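PDB 6OAW: WYL1 from Ruminococcus sp., which appears to be an accessory, WYL-domain protein of the Type VI-D CRISPR-Cas system that modulates the activity of its effector. Local coordinates for residues B[58-63]-B[139-144]; B[252-257]-B[294-299]. All coordinates share one frame; numbering follows the deposited sequence.

Interaction 1 of 2, residues B[58-63]-B[139-144]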
# COMPACT_ATOMS: atom_id res chain seq x y z
N PHE B 58 -1.34 21.69 8.70
CA PHE B 58 -1.44 20.24 8.49
C PHE B 58 -0.02 19.70 8.18
O PHE B 58 0.39 18.70 8.79
CB PHE B 58 -2.49 19.93 7.43
CG PHE B 58 -2.80 18.46 7.32
CD1 PHE B 58 -3.57 17.84 8.28
CD2 PHE B 58 -2.28 17.69 6.29
CE1 PHE B 58 -3.82 16.47 8.22
CE2 PHE B 58 -2.54 16.33 6.23
CZ PHE B 58 -3.33 15.73 7.19
N LEU B 59 0.73 20.36 7.30
CA LEU B 59 2.11 19.94 6.93
C LEU B 59 3.00 20.06 8.16
O LEU B 59 3.91 19.23 8.33
CB LEU B 59 2.65 20.80 5.78
CG LEU B 59 1.99 20.58 4.42
CD1 LEU B 59 2.45 21.62 3.43
CD2 LEU B 59 2.27 19.19 3.89
N THR B 60 2.74 21.07 9.00
CA THR B 60 3.51 21.32 10.23
C THR B 60 3.27 20.20 11.25
O THR B 60 4.26 19.75 11.86
CB THR B 60 3.26 22.74 10.74
OG1 THR B 60 3.77 23.58 9.70
CG2 THR B 60 3.95 23.00 12.05
N SER B 61 2.02 19.76 11.43
CA SER B 61 1.66 18.63 12.32
C SER B 61 2.42 17.38 11.87
O SER B 61 2.92 16.64 12.73
CB SER B 61 0.19 18.35 12.31
OG SER B 61 -0.52 19.43 12.87
N ILE B 62 2.43 17.11 10.57
CA ILE B 62 3.10 15.90 10.01
C ILE B 62 4.59 16.00 10.36
O ILE B 62 5.12 15.05 10.95
CB ILE B 62 2.88 15.78 8.50
CG1 ILE B 62 1.41 15.51 8.17
CG2 ILE B 62 3.79 14.70 7.92
CD1 ILE B 62 1.10 15.57 6.70
N PHE B 63 5.20 17.14 10.02
CA PHE B 63 6.62 17.41 10.30
C PHE B 63 6.87 17.23 11.80
O PHE B 63 7.80 16.49 12.11
CB PHE B 63 7.07 18.78 9.81
CG PHE B 63 8.54 18.99 10.00
CD1 PHE B 63 9.03 19.39 11.23
CD2 PHE B 63 9.42 18.68 8.99
CE1 PHE B 63 10.39 19.48 11.44
CE2 PHE B 63 10.79 18.81 9.19
CZ PHE B 63 11.26 19.21 10.41
N ARG B 139 6.86 30.35 13.76
CA ARG B 139 8.05 30.63 14.59
C ARG B 139 8.63 29.33 15.15
O ARG B 139 9.86 29.20 15.12
CB ARG B 139 7.71 31.62 15.70
CG ARG B 139 8.91 32.39 16.24
CD ARG B 139 8.46 33.37 17.31
NE ARG B 139 8.02 32.65 18.49
CZ ARG B 139 7.47 33.21 19.55
NH1 ARG B 139 7.28 34.52 19.61
NH2 ARG B 139 7.12 32.44 20.57
N ASP B 140 7.80 28.41 15.67
CA ASP B 140 8.27 27.14 16.29
C ASP B 140 9.00 26.30 15.24
O ASP B 140 10.09 25.79 15.57
CB ASP B 140 7.15 26.35 16.97
CG ASP B 140 6.69 26.98 18.27
OD1 ASP B 140 7.41 27.84 18.79
OD2 ASP B 140 5.59 26.65 18.73
N LEU B 141 8.45 26.18 14.03
CA LEU B 141 9.10 25.41 12.94
C LEU B 141 10.38 26.13 12.51
O LEU B 141 11.37 25.44 12.25
CB LEU B 141 8.16 25.20 11.75
CG LEU B 141 8.76 24.33 10.63
CD1 LEU B 141 9.17 22.95 11.14
CD2 LEU B 141 7.79 24.16 9.47
N TYR B 142 10.38 27.46 12.46
CA TYR B 142 11.60 28.21 12.05
C TYR B 142 12.74 27.85 12.99
O TYR B 142 13.84 27.56 12.50
CB TYR B 142 11.40 29.73 12.02
CG TYR B 142 12.59 30.42 11.40
CD1 TYR B 142 13.70 30.71 12.17
CD2 TYR B 142 12.66 30.64 10.04
CE1 TYR B 142 14.83 31.29 11.61
CE2 TYR B 142 13.79 31.19 9.46
CZ TYR B 142 14.88 31.51 10.24
OH TYR B 142 15.99 32.05 9.67
N ASP B 143 12.47 27.86 14.30
CA ASP B 143 13.49 27.63 15.37
C ASP B 143 13.96 26.17 15.32
O ASP B 143 15.14 25.96 15.56
CB ASP B 143 12.97 28.09 16.74
CG ASP B 143 12.86 29.60 16.84
OD1 ASP B 143 13.53 30.30 16.05
OD2 ASP B 143 12.10 30.07 17.70
N THR B 144 13.10 25.21 14.95
CA THR B 144 13.52 23.79 14.73
C THR B 144 14.43 23.72 13.50
O THR B 144 15.50 23.11 13.60
CB THR B 144 12.31 22.85 14.61
OG1 THR B 144 11.58 22.90 15.83
CG2 THR B 144 12.70 21.42 14.32
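Thr60 and Leu141 stand level, CA to CA 7.4 Å, where helices 58-63 and 139-144 pass with axes 11.5 Å apart at 41°. Leu141 CD1 meets the Phe63 ring obliquely, 3.6 Å from Phe63 CD1. Leu141 CD2 comes 4.1 Å from Thr60 OG1. That hydroxyl is already bonded to Ser56 O on its own helix, so its meeting with Leu141 is plain contact. CG of Phe63 is anti to the backbone N (chi1 -175°), which swings the ring across to the second helix. Thr144 CG2 sits at the ring edge, near its plane, 4.2 Å from Phe63 CE1. Thr144 OG1 turns back to Asp140 O (3.3 Å), which also takes Thr144 N from the opposite face of its carbonyl plane. Phe90 stacks edge-to-face with Phe63, and Leu165 and Tyr169 of helix 161-172 also touch it. With an alanine in place of Phe63, Leu141 CD1, Thr144 CG2, Leu165 and Tyr169 would probably face a gap, and Phe90 would lose this edge-to-face contact. This is a light helix-helix contact in the N-terminal region, where 23-28, 30-44 and 55-71 follow an order consistent with a ribbon-helix-helix domain, against which helix 139-145 packs.

Interaction 2 of 2, residues B[252-257]-B[294-299]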
# COMPACT_ATOMS: atom_id res chain seq x y z
N PHE B 252 -16.81 0.26 34.36
CA PHE B 252 -15.80 0.11 33.29
C PHE B 252 -16.02 -1.20 32.56
O PHE B 252 -16.09 -2.22 33.24
CB PHE B 252 -14.40 0.25 33.89
CG PHE B 252 -14.05 1.68 34.21
CD1 PHE B 252 -13.59 2.53 33.22
CD2 PHE B 252 -14.27 2.19 35.48
CE1 PHE B 252 -13.31 3.85 33.51
CE2 PHE B 252 -13.97 3.51 35.77
CZ PHE B 252 -13.50 4.34 34.78
N LYS B 253 -16.10 -1.16 31.22
CA LYS B 253 -16.19 -2.35 30.32
C LYS B 253 -15.19 -2.19 29.17
O LYS B 253 -14.95 -1.06 28.70
CB LYS B 253 -17.61 -2.54 29.76
N ALA B 254 -14.62 -3.31 28.73
CA ALA B 254 -13.71 -3.38 27.57
C ALA B 254 -14.39 -2.73 26.36
O ALA B 254 -15.60 -2.94 26.16
CB ALA B 254 -13.35 -4.80 27.27
N ASP B 255 -13.64 -1.97 25.57
CA ASP B 255 -14.13 -1.39 24.31
C ASP B 255 -12.94 -1.07 23.40
O ASP B 255 -11.76 -1.21 23.84
CB ASP B 255 -15.01 -0.17 24.59
CG ASP B 255 -16.17 -0.03 23.64
OD1 ASP B 255 -16.01 -0.39 22.44
OD2 ASP B 255 -17.24 0.42 24.10
N SER B 256 -13.27 -0.68 22.16
CA SER B 256 -12.32 -0.26 21.12
C SER B 256 -12.79 1.05 20.47
O SER B 256 -13.83 1.03 19.74
CB SER B 256 -12.16 -1.39 20.12
OG SER B 256 -11.26 -1.05 19.07
N TYR B 257 -12.03 2.14 20.68
CA TYR B 257 -12.28 3.49 20.12
C TYR B 257 -11.30 3.80 18.98
O TYR B 257 -10.08 3.73 19.20
CB TYR B 257 -12.12 4.56 21.21
CG TYR B 257 -13.19 4.54 22.25
CD1 TYR B 257 -13.14 3.66 23.32
CD2 TYR B 257 -14.32 5.34 22.12
CE1 TYR B 257 -14.15 3.63 24.28
CE2 TYR B 257 -15.33 5.32 23.06
CZ TYR B 257 -15.24 4.46 24.14
OH TYR B 257 -16.25 4.43 25.03
N LYS B 294 -8.71 -9.18 25.08
CA LYS B 294 -8.06 -10.13 24.12
C LYS B 294 -8.91 -10.25 22.83
O LYS B 294 -8.31 -10.24 21.77
CB LYS B 294 -7.83 -11.49 24.77
N HIS B 295 -10.23 -10.40 22.91
CA HIS B 295 -11.16 -10.48 21.74
C HIS B 295 -11.01 -9.20 20.89
O HIS B 295 -10.82 -9.33 19.67
CB HIS B 295 -12.59 -10.80 22.22
CG HIS B 295 -13.65 -10.87 21.16
ND1 HIS B 295 -13.43 -11.41 19.90
CD2 HIS B 295 -14.95 -10.49 21.19
CE1 HIS B 295 -14.54 -11.34 19.19
NE2 HIS B 295 -15.50 -10.78 19.97
N LEU B 296 -10.98 -8.01 21.51
CA LEU B 296 -10.86 -6.71 20.80
C LEU B 296 -9.47 -6.53 20.16
O LEU B 296 -9.42 -5.89 19.07
CB LEU B 296 -11.18 -5.60 21.79
CG LEU B 296 -12.63 -5.61 22.26
CD1 LEU B 296 -12.83 -4.63 23.40
CD2 LEU B 296 -13.56 -5.29 21.10
N LEU B 297 -8.40 -7.05 20.79
CA LEU B 297 -7.04 -6.99 20.18
C LEU B 297 -7.05 -7.70 18.82
O LEU B 297 -6.37 -7.22 17.91
CB LEU B 297 -5.99 -7.64 21.09
CG LEU B 297 -5.66 -6.94 22.41
CD1 LEU B 297 -4.48 -7.65 23.09
CD2 LEU B 297 -5.36 -5.45 22.22
N SER B 298 -7.75 -8.83 18.69
CA SER B 298 -7.68 -9.64 17.44
C SER B 298 -8.70 -9.11 16.43
O SER B 298 -8.38 -9.15 15.22
CB SER B 298 -7.84 -11.09 17.71
OG SER B 298 -8.90 -11.31 18.62
N ASP B 299 -9.85 -8.58 16.88
CA ASP B 299 -10.80 -7.84 15.99
C ASP B 299 -11.22 -6.51 16.61
O ASP B 299 -12.21 -6.39 17.30
CB ASP B 299 -11.99 -8.72 15.59
CG ASP B 299 -12.70 -8.13 14.38
OD1 ASP B 299 -12.64 -6.88 14.20
OD2 ASP B 299 -13.24 -8.90 13.58
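The peptide between Ala254 and Asp255 is the flat group that meets Leu296. Leu296 CD1 lies over one face of it, 3.5 Å from Asp255 N and almost straight above that atom. Ala254 CB flanks the same methyl at 3.9 Å. A second flat group, the Asp255 carboxylate, starts from a CB that points away from the helix. Its OD1 receives Ser256 N at 2.8 Å through the anti lone pair, with an N-H...O angle of 149°. Tyr214 OH also bonds to OD1, so the carboxylate has grips from both its own strand and a neighbouring loop. The Tyr214 ring meets Tyr257 edge-to-face.

Leu296 carries nearly the whole contact from the helix side. Its CG is anti to the carbonyl carbon (chi1 -66°), and CD1 then continues the extended chain toward the strand. The other branch, CD2, comes 4.3 Å from Ser256 CB. Leu296 also touches Val240 of strand 237-243, so it bears on two adjacent strands.

Ser256 faces the helix too, but its hydroxyl passes Leu296 by and bonds to Pro300 O. This ties the strand to the chain just beyond the helix end. There His295 O accepts Asp299 N at 3.0 Å, and Ser298 OG at 3.0 Å from above the carbonyl plane. Asp299 is the first residue to leave helical angles, and its OD1 bonds to Phe302 N in the chain that follows.

Strand and helix run almost parallel, 14° between their directions and 8.5 Å between their axes. This is a helix laid along an antiparallel sheet, Leu296 meeting this strand and Leu297 the neighbouring ones at Val240 and Arg227. The sheet is consistent with the core of the WYL domain, which in its family is an Sm-like beta fold.

In the fold
Interactions 1 and 2 belong to different parts of the chain and do not touch. Their centres are 35 Å apart, and their nearest atoms about 18 Å. They lie on opposite sides of the chain's centre, the centre of interaction 1 about 20 Å from it and that of interaction 2 about 17 Å. Along the sequence they follow in series, interaction 1 closing before interaction 2 opens. The first joins helices in the N-terminal part. The second sets helix 287-298 on the antiparallel sheet, probably that of the WYL domain. Neither is touched by the other chain of the two-chain assembly.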